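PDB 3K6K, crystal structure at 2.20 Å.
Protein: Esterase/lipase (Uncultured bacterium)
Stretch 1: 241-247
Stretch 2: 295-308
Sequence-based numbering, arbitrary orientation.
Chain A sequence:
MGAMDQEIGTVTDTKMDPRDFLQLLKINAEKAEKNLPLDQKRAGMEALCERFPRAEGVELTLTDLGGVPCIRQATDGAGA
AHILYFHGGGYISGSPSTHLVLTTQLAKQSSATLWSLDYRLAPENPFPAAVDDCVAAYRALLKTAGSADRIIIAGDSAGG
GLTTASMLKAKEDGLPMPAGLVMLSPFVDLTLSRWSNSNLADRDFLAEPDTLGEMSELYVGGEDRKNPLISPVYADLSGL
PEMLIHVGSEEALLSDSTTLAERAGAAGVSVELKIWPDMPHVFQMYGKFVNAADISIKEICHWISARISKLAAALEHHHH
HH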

# COMPACT_ATOMS: atom_id res chain seq x y z
N PRO A 241 1.48 14.27 -7.25
CA PRO A 241 1.60 13.23 -8.27
C PRO A 241 1.70 11.80 -7.71
O PRO A 241 1.87 11.61 -6.48
CB PRO A 241 2.92 13.58 -8.97
CG PRO A 241 3.62 14.54 -8.13
CD PRO A 241 2.74 15.02 -7.04
N GLU A 242 1.57 10.79 -8.55
CA GLU A 242 1.49 9.43 -8.01
C GLU A 242 2.66 8.99 -7.13
O GLU A 242 3.82 9.26 -7.43
CB GLU A 242 1.14 8.41 -9.04
CG GLU A 242 1.83 8.56 -10.33
CD GLU A 242 1.08 7.81 -11.46
OE1 GLU A 242 0.55 6.71 -11.23
OE2 GLU A 242 1.08 8.32 -12.60
N MET A 243 2.34 8.27 -6.06
CA MET A 243 3.30 7.90 -5.06
C MET A 243 3.48 6.38 -5.04
O MET A 243 2.50 5.63 -5.13
CB MET A 243 2.79 8.36 -3.71
CG MET A 243 2.82 9.87 -3.47
SD MET A 243 2.18 10.12 -1.79
CE MET A 243 2.35 11.88 -1.45
N LEU A 244 4.75 5.95 -4.99
CA LEU A 244 5.11 4.57 -4.68
C LEU A 244 5.90 4.69 -3.39
O LEU A 244 6.86 5.45 -3.32
CB LEU A 244 5.93 3.96 -5.81
CG LEU A 244 6.38 2.48 -5.59
CD1 LEU A 244 5.21 1.41 -5.76
CD2 LEU A 244 7.60 2.15 -6.46
N ILE A 245 5.42 4.03 -2.33
CA ILE A 245 6.11 3.91 -1.04
C ILE A 245 6.58 2.44 -0.83
O ILE A 245 5.81 1.47 -1.00
CB ILE A 245 5.19 4.39 0.16
CG1 ILE A 245 4.63 5.78 -0.09
CG2 ILE A 245 5.98 4.43 1.48
CD1 ILE A 245 3.53 6.09 0.75
N HIS A 246 7.85 2.23 -0.52
CA HIS A 246 8.27 0.93 -0.01
C HIS A 246 8.68 1.04 1.44
O HIS A 246 9.12 2.12 1.87
CB HIS A 246 9.40 0.37 -0.83
CG HIS A 246 8.93 -0.22 -2.10
ND1 HIS A 246 9.72 -1.04 -2.88
CD2 HIS A 246 7.72 -0.16 -2.70
CE1 HIS A 246 9.03 -1.42 -3.93
NE2 HIS A 246 7.80 -0.93 -3.84
N VAL A 247 8.56 -0.04 2.21
CA VAL A 247 9.00 0.03 3.60
C VAL A 247 9.12 -1.40 4.13
O VAL A 247 8.57 -2.34 3.52
CB VAL A 247 7.97 0.92 4.44
CG1 VAL A 247 6.52 0.29 4.42
CG2 VAL A 247 8.44 1.23 5.85
N ILE A 295 15.14 -7.07 -5.18
CA ILE A 295 13.79 -7.16 -5.71
C ILE A 295 13.06 -5.81 -5.60
O ILE A 295 12.34 -5.40 -6.51
CB ILE A 295 12.94 -8.27 -5.01
CG1 ILE A 295 13.69 -9.60 -4.91
CG2 ILE A 295 11.59 -8.56 -5.74
CD1 ILE A 295 12.87 -10.70 -4.01
N SER A 296 13.20 -5.13 -4.46
CA SER A 296 12.50 -3.86 -4.30
C SER A 296 13.01 -2.80 -5.34
O SER A 296 12.24 -2.06 -5.96
CB SER A 296 12.71 -3.35 -2.90
OG SER A 296 12.41 -1.98 -2.90
N ILE A 297 14.32 -2.72 -5.48
CA ILE A 297 14.95 -1.92 -6.49
C ILE A 297 14.41 -2.26 -7.89
O ILE A 297 14.10 -1.37 -8.69
CB ILE A 297 16.49 -1.99 -6.29
CG1 ILE A 297 16.85 -1.08 -5.04
CG2 ILE A 297 17.22 -1.44 -7.45
CD1 ILE A 297 18.22 -1.37 -4.43
N LYS A 298 14.24 -3.54 -8.17
CA LYS A 298 13.81 -3.97 -9.47
C LYS A 298 12.41 -3.41 -9.71
O LYS A 298 12.17 -2.80 -10.75
CB LYS A 298 13.81 -5.50 -9.55
CG LYS A 298 13.89 -6.08 -11.00
CD LYS A 298 15.38 -6.25 -11.53
CE LYS A 298 16.05 -7.61 -11.20
NZ LYS A 298 16.64 -7.71 -9.81
N GLU A 299 11.52 -3.59 -8.73
CA GLU A 299 10.15 -3.12 -8.84
C GLU A 299 10.02 -1.59 -8.94
O GLU A 299 9.20 -1.10 -9.74
CB GLU A 299 9.29 -3.64 -7.70
CG GLU A 299 9.14 -5.11 -7.73
CD GLU A 299 8.31 -5.68 -6.61
OE1 GLU A 299 8.18 -6.92 -6.60
OE2 GLU A 299 7.78 -4.91 -5.75
N ILE A 300 10.82 -0.88 -8.13
CA ILE A 300 10.83 0.57 -8.11
C ILE A 300 11.19 1.08 -9.48
O ILE A 300 10.59 2.06 -9.96
CB ILE A 300 11.86 1.16 -7.12
CG1 ILE A 300 11.38 1.06 -5.65
CG2 ILE A 300 12.12 2.64 -7.44
CD1 ILE A 300 12.53 1.02 -4.69
N CYS A 301 12.17 0.42 -10.09
CA CYS A 301 12.64 0.84 -11.41
C CYS A 301 11.58 0.55 -12.45
O CYS A 301 11.32 1.39 -13.30
CB CYS A 301 14.02 0.25 -11.77
SG CYS A 301 15.37 1.06 -10.80
N HIS A 302 10.95 -0.60 -12.37
CA HIS A 302 9.86 -0.89 -13.27
C HIS A 302 8.80 0.24 -13.14
O HIS A 302 8.29 0.78 -14.15
CB HIS A 302 9.26 -2.26 -12.95
CG HIS A 302 8.41 -2.82 -14.04
ND1 HIS A 302 8.93 -3.53 -15.12
CD2 HIS A 302 7.06 -2.79 -14.24
CE1 HIS A 302 7.95 -3.91 -15.92
NE2 HIS A 302 6.81 -3.47 -15.42
N TRP A 303 8.47 0.60 -11.90
CA TRP A 303 7.51 1.63 -11.67
C TRP A 303 8.00 2.90 -12.33
O TRP A 303 7.24 3.56 -13.05
CB TRP A 303 7.37 1.88 -10.20
CG TRP A 303 6.16 2.68 -9.83
CD1 TRP A 303 4.86 2.20 -9.60
CD2 TRP A 303 6.12 4.08 -9.57
NE1 TRP A 303 4.04 3.25 -9.25
CE2 TRP A 303 4.78 4.41 -9.22
CE3 TRP A 303 7.06 5.08 -9.58
CZ2 TRP A 303 4.41 5.72 -8.86
CZ3 TRP A 303 6.68 6.36 -9.27
CH2 TRP A 303 5.36 6.67 -8.90
N ILE A 304 9.24 3.24 -12.06
CA ILE A 304 9.71 4.49 -12.54
C ILE A 304 9.63 4.48 -14.04
O ILE A 304 9.02 5.34 -14.64
CB ILE A 304 11.14 4.84 -12.06
CG1 ILE A 304 11.10 5.34 -10.62
CG2 ILE A 304 11.76 5.94 -12.96
CD1 ILE A 304 12.47 5.39 -9.98
N SER A 305 10.23 3.47 -14.65
CA SER A 305 10.47 3.53 -16.07
C SER A 305 9.19 3.27 -16.86
O SER A 305 9.23 3.23 -18.09
CB SER A 305 11.64 2.59 -16.46
OG SER A 305 11.13 1.41 -17.02
N ALA A 306 8.06 3.11 -16.17
CA ALA A 306 6.76 2.98 -16.82
C ALA A 306 5.82 4.20 -16.60
O ALA A 306 4.66 4.16 -17.00
CB ALA A 306 6.09 1.71 -16.40
N ARG A 307 6.32 5.26 -15.97
CA ARG A 307 5.57 6.54 -15.86
C ARG A 307 6.19 7.48 -16.85
O ARG A 307 5.51 8.31 -17.43
CB ARG A 307 5.58 7.11 -14.46
CG ARG A 307 5.13 6.10 -13.47
CD ARG A 307 4.11 6.64 -12.54
NE ARG A 307 3.05 5.71 -12.07
CZ ARG A 307 3.00 4.36 -12.14
NH1 ARG A 307 3.96 3.61 -12.70
NH2 ARG A 307 1.92 3.75 -11.61
N ILE A 308 7.44 7.27 -17.12
CA ILE A 308 8.07 7.89 -18.24
C ILE A 308 7.52 7.20 -19.54
O ILE A 308 8.17 6.37 -20.17
CB ILE A 308 9.54 7.76 -18.06
CG1 ILE A 308 9.89 8.19 -16.64
CG2 ILE A 308 10.28 8.56 -19.04
CD1 ILE A 308 10.05 9.58 -16.42
O HOH W 1 6.18 -2.39 -5.65

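A β-strand and an antiparallel α-helix pack through a small apolar centre, Leu244 against Trp303 and Ile300, with a salt bridge near one end and a histidine–serine hydrogen bond near the other. The axes of strand 243-247 and helix 295-305 run at 177° and approach to 10.3 Å, so the register descends along the helix as the strand advances: by CA atoms, Glu242 lies nearest Arg307, Leu244 nearest Ile300 and His246 nearest Ser296. Strand alternation directs the side chains of Leu244 and His246 toward the helix, while that of Met243 points away; Glu242, just before the strand, also points toward it.

At the centre, Leu244 CB sits over the face of the Trp303 indole, 3.7 Å from the centroid of the six-membered ring and 15° off its normal, a CH-π contact between an aliphatic carbon and the π cloud. Leu244 CD2 reaches Ile300 CG1 at 4.0 Å; the CA-to-CB bond of Ile300 points sideways, but the end of its side chain comes nearer the strand. The edge of the indole meets the backbone just before the strand, with Trp303 CH2 3.4 Å from Glu242 O.

Beyond the indole, the carboxylate of Glu242 pairs with the guanidinium of Arg307. Arg307 NE donates to Glu242 OE1 at 2.8 Å with a nearly straight 164° angle, and Arg307 NH2 adds a weak bond to the same oxygen at 3.3 Å. The acceptor lies near the guanidinium plane, where the N-H bonds point.

At the other end, His246 ND1 and Ser296 OG are hydrogen-bonded at 2.8 Å, the hydroxyl lying near the imidazole plane as the nitrogen lone pair or N-H requires. The second ring nitrogen is served by a water, 2.8 Å from His246 NE2, which donates to Glu299 OE2 at 3.0 Å and so links the ring to the helix again.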